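Local coordinates for protein hydrogenase maturation factor (Thermoanaerobacter tengcongensis, PDB 3VTH) that probably transfers the carbamoyl group of carbamoyl phosphate, with ATP, to the C-terminal cysteine of HypE in the maturation of [NiFe]-hydrogenases, at residues V42-S46 with S47-I51; I14-F17 with G18-G22; C139-R142 with F143-E147; D116-R119 with E120-D123. All blocks are in the same frame, centred on the assembly; numbering follows the deposited sequence.

Contact 1 of 4, residues V42-S46 with S47-I51; sequences VYNNS and SGLYI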
# COMPACT_ATOMS: atom_id res chain seq x y z
N VAL A 42 13.34 -22.87 24.11
CA VAL A 42 12.89 -22.10 22.95
C VAL A 42 13.55 -20.72 23.01
O VAL A 42 13.74 -20.16 24.10
CB VAL A 42 11.34 -22.00 22.85
CG1 VAL A 42 10.73 -21.29 24.07
CG2 VAL A 42 10.89 -21.29 21.53
N TYR A 43 13.90 -20.18 21.84
CA TYR A 43 14.44 -18.83 21.76
C TYR A 43 14.29 -18.27 20.35
O TYR A 43 14.19 -19.02 19.37
CB TYR A 43 15.91 -18.77 22.21
CG TYR A 43 16.90 -19.63 21.43
CD1 TYR A 43 17.25 -20.90 21.87
CD2 TYR A 43 17.50 -19.15 20.26
CE1 TYR A 43 18.18 -21.68 21.17
CE2 TYR A 43 18.42 -19.93 19.54
CZ TYR A 43 18.75 -21.19 20.00
OH TYR A 43 19.64 -21.96 19.31
N ASN A 44 14.27 -16.95 20.26
CA ASN A 44 14.33 -16.24 19.00
C ASN A 44 15.75 -16.23 18.50
O ASN A 44 16.67 -15.91 19.25
CB ASN A 44 13.86 -14.80 19.18
CG ASN A 44 12.35 -14.66 19.16
OD1 ASN A 44 11.82 -13.56 19.23
ND2 ASN A 44 11.65 -15.80 19.08
N ASN A 45 15.95 -16.60 17.24
CA ASN A 45 17.29 -16.47 16.67
C ASN A 45 17.22 -15.54 15.47
O ASN A 45 16.17 -14.96 15.23
CB ASN A 45 17.96 -17.83 16.39
CG ASN A 45 17.29 -18.61 15.27
OD1 ASN A 45 16.41 -18.10 14.57
ND2 ASN A 45 17.72 -19.85 15.09
N SER A 46 18.31 -15.36 14.73
CA SER A 46 18.27 -14.37 13.68
C SER A 46 17.49 -14.83 12.43
O SER A 46 17.26 -14.04 11.54
CB SER A 46 19.66 -13.81 13.35
OG SER A 46 20.61 -14.84 13.13
N SER A 47 17.05 -16.08 12.40
CA SER A 47 16.36 -16.60 11.23
C SER A 47 14.90 -16.96 11.51
O SER A 47 14.15 -17.31 10.59
CB SER A 47 17.15 -17.74 10.56
OG SER A 47 17.03 -18.92 11.33
N GLY A 48 14.51 -16.83 12.77
CA GLY A 48 13.15 -17.09 13.18
C GLY A 48 13.01 -17.60 14.61
O GLY A 48 13.42 -16.93 15.57
N LEU A 49 12.43 -18.78 14.73
CA LEU A 49 12.20 -19.38 16.03
C LEU A 49 12.90 -20.73 16.08
O LEU A 49 12.83 -21.51 15.13
CB LEU A 49 10.70 -19.51 16.30
CG LEU A 49 10.33 -20.04 17.70
CD1 LEU A 49 10.44 -18.94 18.75
CD2 LEU A 49 8.95 -20.64 17.67
N TYR A 50 13.63 -20.95 17.17
CA TYR A 50 14.35 -22.19 17.41
C TYR A 50 13.80 -22.92 18.65
O TYR A 50 13.62 -22.32 19.73
CB TYR A 50 15.83 -21.86 17.63
CG TYR A 50 16.72 -23.06 17.88
CD1 TYR A 50 16.76 -23.68 19.12
CD2 TYR A 50 17.55 -23.55 16.87
CE1 TYR A 50 17.61 -24.76 19.36
CE2 TYR A 50 18.38 -24.63 17.09
CZ TYR A 50 18.41 -25.23 18.34
OH TYR A 50 19.24 -26.30 18.55
N ILE A 51 13.54 -24.21 18.49
CA ILE A 51 12.97 -25.05 19.55
C ILE A 51 13.75 -26.36 19.65
O ILE A 51 14.10 -26.96 18.62
CB ILE A 51 11.49 -25.41 19.27
CG1 ILE A 51 10.62 -24.15 19.15
CG2 ILE A 51 10.91 -26.31 20.38
CD1 ILE A 51 9.30 -24.40 18.40
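Tyr43 and Tyr50 lie side by side on one face of a beta hairpin of the acylphosphatase-like domain, in which strand 39-45 turns back at Ser46 and Ser47 into strand 48-55. The backbone ladder is antiparallel. Tyr43 and Tyr50 form a hydrogen-bonded pair, Tyr43 N to Tyr50 O at 3.0 Å and Tyr50 N back to Tyr43 O, while Val42 with Ile51 and Asn44 with Leu49 are non-hydrogen-bonded pairs.

Aromatic contacts occupy the face that carries the two tyrosines. Their rings lie nearly parallel, planes 20° apart and centroids at 4.6 Å, but are slid so far that they overlap little; Tyr43 OH sits over the centre of the Tyr50 ring, and Tyr50 CB lies over the Tyr43 face, 4.0 Å from its centroid, as a CH-pi contact. Lys99 adds a cation-pi contact to Tyr43. A leucine in place of Tyr43 would probably leave the Tyr50 ring without the neighbouring ring whose hydroxyl lies over it and Lys99 without an aromatic face.

On the other face Val42 CG2, anti to the backbone N, meets Leu49 CD1 and Ile51 CG1, both at 3.7 Å. Asn44, a predicted active-site residue, is on this face, near Arg26.

At the turn Asn45 uses its side-chain carbonyl: OD1 accepts Ser47 N at 3.0 Å from above the carbonyl plane, and Gly48 N more weakly at 2.9 Å.

Contact 2 of 4, residues I14-F17 with G18-G22; sequences INIF and GIVQG. With PO4 (phosphate ion), chain E.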
# COMPACT_ATOMS: atom_id res chain seq x y z
N ILE A 14 13.33 -28.06 16.20
CA ILE A 14 12.30 -27.49 15.34
C ILE A 14 12.62 -26.02 15.03
O ILE A 14 12.81 -25.21 15.94
CB ILE A 14 10.88 -27.62 15.97
CG1 ILE A 14 10.56 -29.09 16.29
CG2 ILE A 14 9.80 -27.02 15.04
CD1 ILE A 14 9.46 -29.29 17.35
N ASN A 15 12.70 -25.68 13.75
CA ASN A 15 12.92 -24.29 13.33
C ASN A 15 11.69 -23.82 12.57
O ASN A 15 11.18 -24.52 11.69
CB ASN A 15 14.14 -24.18 12.42
CG ASN A 15 15.41 -24.49 13.15
OD1 ASN A 15 16.03 -23.61 13.75
ND2 ASN A 15 15.82 -25.75 13.12
N ILE A 16 11.21 -22.64 12.94
CA ILE A 16 10.02 -22.08 12.32
C ILE A 16 10.39 -20.75 11.67
O ILE A 16 11.08 -19.92 12.28
CB ILE A 16 8.89 -21.92 13.34
CG1 ILE A 16 8.74 -23.21 14.18
CG2 ILE A 16 7.56 -21.47 12.64
CD1 ILE A 16 7.52 -23.28 15.02
N PHE A 17 9.94 -20.56 10.43
CA PHE A 17 10.32 -19.42 9.61
C PHE A 17 9.10 -18.64 9.15
O PHE A 17 8.03 -19.21 8.97
CB PHE A 17 11.10 -19.90 8.36
CG PHE A 17 12.31 -20.74 8.69
CD1 PHE A 17 12.27 -22.11 8.55
CD2 PHE A 17 13.48 -20.14 9.14
CE1 PHE A 17 13.40 -22.90 8.85
CE2 PHE A 17 14.61 -20.91 9.45
CZ PHE A 17 14.57 -22.30 9.30
N GLY A 18 9.29 -17.34 8.91
CA GLY A 18 8.23 -16.43 8.48
C GLY A 18 8.09 -15.29 9.46
O GLY A 18 9.06 -14.90 10.11
N ILE A 19 6.89 -14.72 9.57
CA ILE A 19 6.63 -13.77 10.63
C ILE A 19 6.36 -14.59 11.90
O ILE A 19 5.25 -15.07 12.13
CB ILE A 19 5.47 -12.80 10.30
CG1 ILE A 19 5.80 -12.01 9.01
CG2 ILE A 19 5.18 -11.85 11.51
CD1 ILE A 19 4.68 -11.07 8.51
N VAL A 20 7.40 -14.80 12.68
CA VAL A 20 7.33 -15.74 13.80
C VAL A 20 7.91 -15.12 15.08
O VAL A 20 8.09 -15.83 16.08
CB VAL A 20 8.02 -17.07 13.45
CG1 VAL A 20 7.31 -17.76 12.26
CG2 VAL A 20 9.51 -16.86 13.11
N GLN A 21 8.23 -13.83 15.04
CA GLN A 21 8.75 -13.11 16.23
C GLN A 21 7.84 -11.92 16.48
O GLN A 21 7.24 -11.38 15.54
CB GLN A 21 10.18 -12.61 16.01
CG GLN A 21 11.18 -13.72 15.68
CD GLN A 21 12.59 -13.19 15.54
OE1 GLN A 21 12.83 -11.98 15.53
NE2 GLN A 21 13.55 -14.11 15.41
N GLY A 22 7.72 -11.53 17.75
CA GLY A 22 6.79 -10.48 18.16
C GLY A 22 5.33 -10.87 18.07
O GLY A 22 4.44 -10.00 17.94
P PO4 E . 7.70 -13.51 20.49
O1 PO4 E . 6.70 -12.47 20.92
O2 PO4 E . 7.14 -14.32 19.34
O3 PO4 E . 8.93 -12.81 20.01
O4 PO4 E . 8.01 -14.44 21.64
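Val20 folds back against the end of the strand that precedes it, with both methyls against Ile16 and one of them also on the Phe17 carbonyl. Its CG1 meets Ile16 CG2 at 3.7 Å, the two branched side chains approaching at a slant, and also lies 3.7 Å from Phe17 O. The other methyl, Val20 CG2, rests on Ile16 O at 3.5 Å. With chi1 at -62° CG1 stands beside the backbone N and CG2 between N and the carbonyl carbon, which spreads the two methyls over consecutive peptides.

The chain turns a corner at Gly18, which brings Val20 back to the strand end. At the backbone angles of Gly18 a side chain would run into Phe17 O.

This corner leads from strand 10-17 into the phosphate-binding loop of the acylphosphatase fold, which runs on to helix 25-35. Gly22 N gives a nearly straight bond to the phosphate oxygen PO4 O3 at 2.9 Å (165°). The backbone N atoms of Val23, Gly24 and Phe25 and the side chain of Arg26, a predicted active-site residue, bind the same ion, consistent with a binding site for the phosphate group of an acyl phosphate, although the ion itself probably comes from the crystallisation liquor.

Farther out, the loop is tied at Gln21. The side chain is extended beyond CG, and Gln21 NE2 donates to Gly48 O of the adjoining hairpin while Gln21 OE1 accepts Tyr151 N. On the strand side, Ile16 packs on Leu49 and on Ile67 of helix 57-69.

Contact 3 of 4, residues C139-R142 with F143-E147; sequences CGPR and FSIIE. With ZN (zinc ion), chain C.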
# COMPACT_ATOMS: atom_id res chain seq x y z
N CYS A 139 -1.18 -7.70 19.47
CA CYS A 139 -1.53 -6.37 18.92
C CYS A 139 -0.49 -5.30 19.24
O CYS A 139 0.42 -5.54 20.04
CB CYS A 139 -2.91 -5.93 19.45
SG CYS A 139 -2.96 -5.27 21.16
N GLY A 140 -0.62 -4.14 18.61
CA GLY A 140 0.25 -2.99 18.90
C GLY A 140 1.33 -2.77 17.84
O GLY A 140 1.40 -3.49 16.84
N PRO A 141 2.16 -1.75 18.05
CA PRO A 141 3.24 -1.46 17.12
C PRO A 141 4.25 -2.59 17.08
O PRO A 141 4.47 -3.27 18.11
CB PRO A 141 3.90 -0.20 17.71
CG PRO A 141 3.47 -0.15 19.10
CD PRO A 141 2.12 -0.78 19.16
N ARG A 142 4.82 -2.81 15.90
CA ARG A 142 5.89 -3.77 15.72
C ARG A 142 6.94 -3.07 14.87
O ARG A 142 7.81 -2.39 15.41
CB ARG A 142 5.38 -5.08 15.08
CG ARG A 142 4.44 -5.94 15.97
CD ARG A 142 5.13 -6.42 17.27
NE ARG A 142 4.25 -7.34 18.00
CZ ARG A 142 3.32 -6.97 18.89
NH1 ARG A 142 3.15 -5.69 19.19
NH2 ARG A 142 2.56 -7.89 19.47
N PHE A 143 6.83 -3.19 13.55
CA PHE A 143 7.76 -2.52 12.63
C PHE A 143 8.14 -1.10 13.06
O PHE A 143 9.34 -0.77 13.16
CB PHE A 143 7.17 -2.48 11.21
CG PHE A 143 8.02 -1.71 10.24
CD1 PHE A 143 7.54 -0.57 9.63
CD2 PHE A 143 9.33 -2.13 9.96
CE1 PHE A 143 8.34 0.15 8.72
CE2 PHE A 143 10.14 -1.41 9.06
CZ PHE A 143 9.65 -0.28 8.44
N SER A 144 7.14 -0.27 13.34
CA SER A 144 7.39 1.13 13.68
C SER A 144 8.37 1.34 14.84
O SER A 144 9.05 2.36 14.88
CB SER A 144 6.09 1.88 13.99
OG SER A 144 5.40 1.24 15.07
N ILE A 145 8.44 0.39 15.78
CA ILE A 145 9.32 0.57 16.95
C ILE A 145 10.50 -0.41 17.02
O ILE A 145 11.23 -0.40 18.00
CB ILE A 145 8.53 0.54 18.27
CG1 ILE A 145 7.89 -0.84 18.50
CG2 ILE A 145 7.46 1.70 18.28
CD1 ILE A 145 7.35 -1.02 19.91
N ILE A 146 10.69 -1.20 15.98
CA ILE A 146 11.75 -2.23 15.97
C ILE A 146 13.04 -1.66 15.36
O ILE A 146 13.02 -1.15 14.24
CB ILE A 146 11.27 -3.53 15.25
CG1 ILE A 146 10.26 -4.29 16.14
CG2 ILE A 146 12.46 -4.48 14.89
CD1 ILE A 146 9.41 -5.35 15.38
N GLU A 147 14.15 -1.75 16.10
CA GLU A 147 15.43 -1.24 15.62
C GLU A 147 16.27 -2.32 14.94
O GLU A 147 17.12 -2.00 14.12
CB GLU A 147 16.25 -0.68 16.79
CG GLU A 147 15.54 0.39 17.61
CD GLU A 147 16.37 0.84 18.80
OE1 GLU A 147 17.36 0.15 19.15
OE2 GLU A 147 16.05 1.88 19.39
ZN ZN C . -3.72 -6.87 22.64
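Pro141 and Ile145 meet at a slant across a tight turn in the zinc-finger region, Pro141 CG lying 4.1 Å from Ile145 CD1. Beside them Ser144 OG comes to 3.4 Å from Pro141 CB; its hydroxyl pairs with Asp110. On another side of the turn, Ile146 reaches Arg142 with CD1, 4.1 Å from Arg142 CB, and passes close to the arginine carbonyl. That carbonyl starts a short 3-10 turn, since Arg142 O accepts Ile145 N at 2.9 Å.

The arginine side chain runs away from Phe143-Ile145 and back along its own segment. Bent at chi2 (-62°), it brings NH1 onto two carbonyls: Pro141 O at 3.0 Å, in the guanidinium plane, and Cys139 O at 2.9 Å, tilted 25° from it. NH2 adds a weak bond to Cys139 O and a regular one to Cys136 O, while NE donates to Gly22 O. The guanidinium thereby ties down the backbone that follows Cys139, whose SG binds zinc. A methionine in place of Arg142 would probably leave the Cys139 and Pro141 carbonyls without these donors and the backbone next to the zinc ligand less firmly held.

In the chain this loop follows helix 115-121, whose Cys117 shares the zinc with Cys139, and precedes helix 165-171; from this connection Arg142 reaches the loop between strand 10-17 and helix 25-35.

Contact 4 of 4, residues D116-R119 with E120-D123; sequences DCLR and ELKD. With ZN (zinc ion), chain C.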
# COMPACT_ATOMS: atom_id res chain seq x y z
N ASP A 116 -9.01 -8.43 23.37
CA ASP A 116 -8.67 -8.58 24.80
C ASP A 116 -8.14 -7.28 25.41
O ASP A 116 -8.52 -6.92 26.51
CB ASP A 116 -7.65 -9.70 25.03
CG ASP A 116 -8.19 -11.08 24.68
OD1 ASP A 116 -9.27 -11.42 25.16
OD2 ASP A 116 -7.53 -11.81 23.91
N CYS A 117 -7.25 -6.60 24.69
CA CYS A 117 -6.74 -5.31 25.16
C CYS A 117 -7.85 -4.26 25.22
O CYS A 117 -7.90 -3.47 26.14
CB CYS A 117 -5.59 -4.80 24.29
SG CYS A 117 -4.04 -5.71 24.58
N LEU A 118 -8.73 -4.28 24.23
CA LEU A 118 -9.85 -3.34 24.18
C LEU A 118 -10.79 -3.53 25.38
O LEU A 118 -11.27 -2.55 25.95
CB LEU A 118 -10.62 -3.47 22.86
CG LEU A 118 -11.71 -2.42 22.58
CD1 LEU A 118 -11.12 -1.03 22.54
CD2 LEU A 118 -12.41 -2.73 21.24
N ARG A 119 -11.05 -4.78 25.75
CA ARG A 119 -11.86 -5.09 26.95
C ARG A 119 -11.19 -4.53 28.21
O ARG A 119 -11.84 -3.89 29.02
CB ARG A 119 -12.06 -6.60 27.10
CG ARG A 119 -13.10 -7.00 28.15
CD ARG A 119 -12.87 -8.42 28.71
NE ARG A 119 -12.60 -9.39 27.66
CZ ARG A 119 -11.39 -9.85 27.34
NH1 ARG A 119 -10.31 -9.45 28.01
NH2 ARG A 119 -11.25 -10.72 26.35
N GLU A 120 -9.88 -4.78 28.35
CA GLU A 120 -9.13 -4.26 29.49
C GLU A 120 -9.13 -2.72 29.52
O GLU A 120 -9.37 -2.12 30.56
CB GLU A 120 -7.70 -4.82 29.51
CG GLU A 120 -7.62 -6.33 29.86
CD GLU A 120 -6.23 -6.94 29.67
OE1 GLU A 120 -6.07 -8.16 29.93
OE2 GLU A 120 -5.29 -6.25 29.23
N LEU A 121 -8.85 -2.10 28.37
CA LEU A 121 -8.92 -0.64 28.22
C LEU A 121 -10.23 -0.01 28.75
O LEU A 121 -10.21 1.07 29.33
CB LEU A 121 -8.72 -0.25 26.75
CG LEU A 121 -8.63 1.23 26.37
CD1 LEU A 121 -7.37 1.83 26.95
CD2 LEU A 121 -8.65 1.41 24.83
N LYS A 122 -11.35 -0.70 28.51
CA LYS A 122 -12.68 -0.18 28.84
C LYS A 122 -13.22 -0.69 30.18
O LYS A 122 -14.35 -0.40 30.55
CB LYS A 122 -13.65 -0.52 27.71
CG LYS A 122 -13.36 0.21 26.41
CD LYS A 122 -14.21 -0.29 25.24
CE LYS A 122 -13.94 0.53 23.96
NZ LYS A 122 -14.46 1.95 24.07
N ASP A 123 -12.40 -1.44 30.91
CA ASP A 123 -12.81 -2.05 32.17
C ASP A 123 -12.34 -1.21 33.37
O ASP A 123 -11.16 -1.27 33.73
CB ASP A 123 -12.24 -3.48 32.26
CG ASP A 123 -12.61 -4.18 33.56
OD1 ASP A 123 -12.17 -5.33 33.76
OD2 ASP A 123 -13.33 -3.59 34.39
ZN ZN C . -3.72 -6.87 22.64
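Cys117 O takes the shortest sound hydrogen bond across this stretch of helix, from Leu121 N at 2.8 Å and nearly straight at 171°. One residue earlier Asp116 O accepts Glu120 N at 3.1 Å. Toward the C-terminal end the pattern slackens: Lys122 N divides between Leu118 O, at 3.2 Å with a bent angle of 139°, and a weaker bond to Arg119 O.

Among the side chains, Leu118 and Lys122 run alongside each other, pointing the same way. Leu118 CG is anti to the backbone N (chi1 -172°), and CD1 lies against the aliphatic part of the lysine, 3.5 Å from Lys122 CE. The same methyl is 4.2 Å from Leu121 CD2, the two leucines meeting at a slant. Both leucines also touch Tyr315 of helix 312-320.

The stretch belongs to the short helix 115-121 of the first HypF zinc finger, a Cys4 site. Cys117 SG binds zinc at 2.3 Å; Cys114, Cys136 and Cys139 complete the set of four.

Asp116 and Arg119 form a salt bridge elsewhere on the helix, its modelled length too short to be taken literally. Glu120 stretches out beyond CG, the CG atom passing 3.5 Å from Asp116 O, and the carboxylate at its end forms salt bridges with Arg177 and Arg178. Past the helix, Asp123 OD2 accepts Lys125 N.

Contacts 1 and 2 belong to one five-stranded sheet, their centres about 7 Å apart: Ile51 O probably accepts Ile14 N at 2.8 Å, and Gln21 NE2 ties the phosphate loop to the hairpin turn through Gly48 O at 2.8 Å. Together they bring the loop of contact 2 and Asn44 of contact 1 to the bound phosphate, with Arg26 completing the predicted acylphosphatase site. Contact 3 is joined to that loop by a probable bond from Arg142 NE to Gly22 O at 2.7 Å, linking acylphosphatase and zinc-finger regions. Contacts 3 and 4, centres about 20 Å apart, share one zinc, Cys139 SG lying 3.6 Å from Cys117 SG.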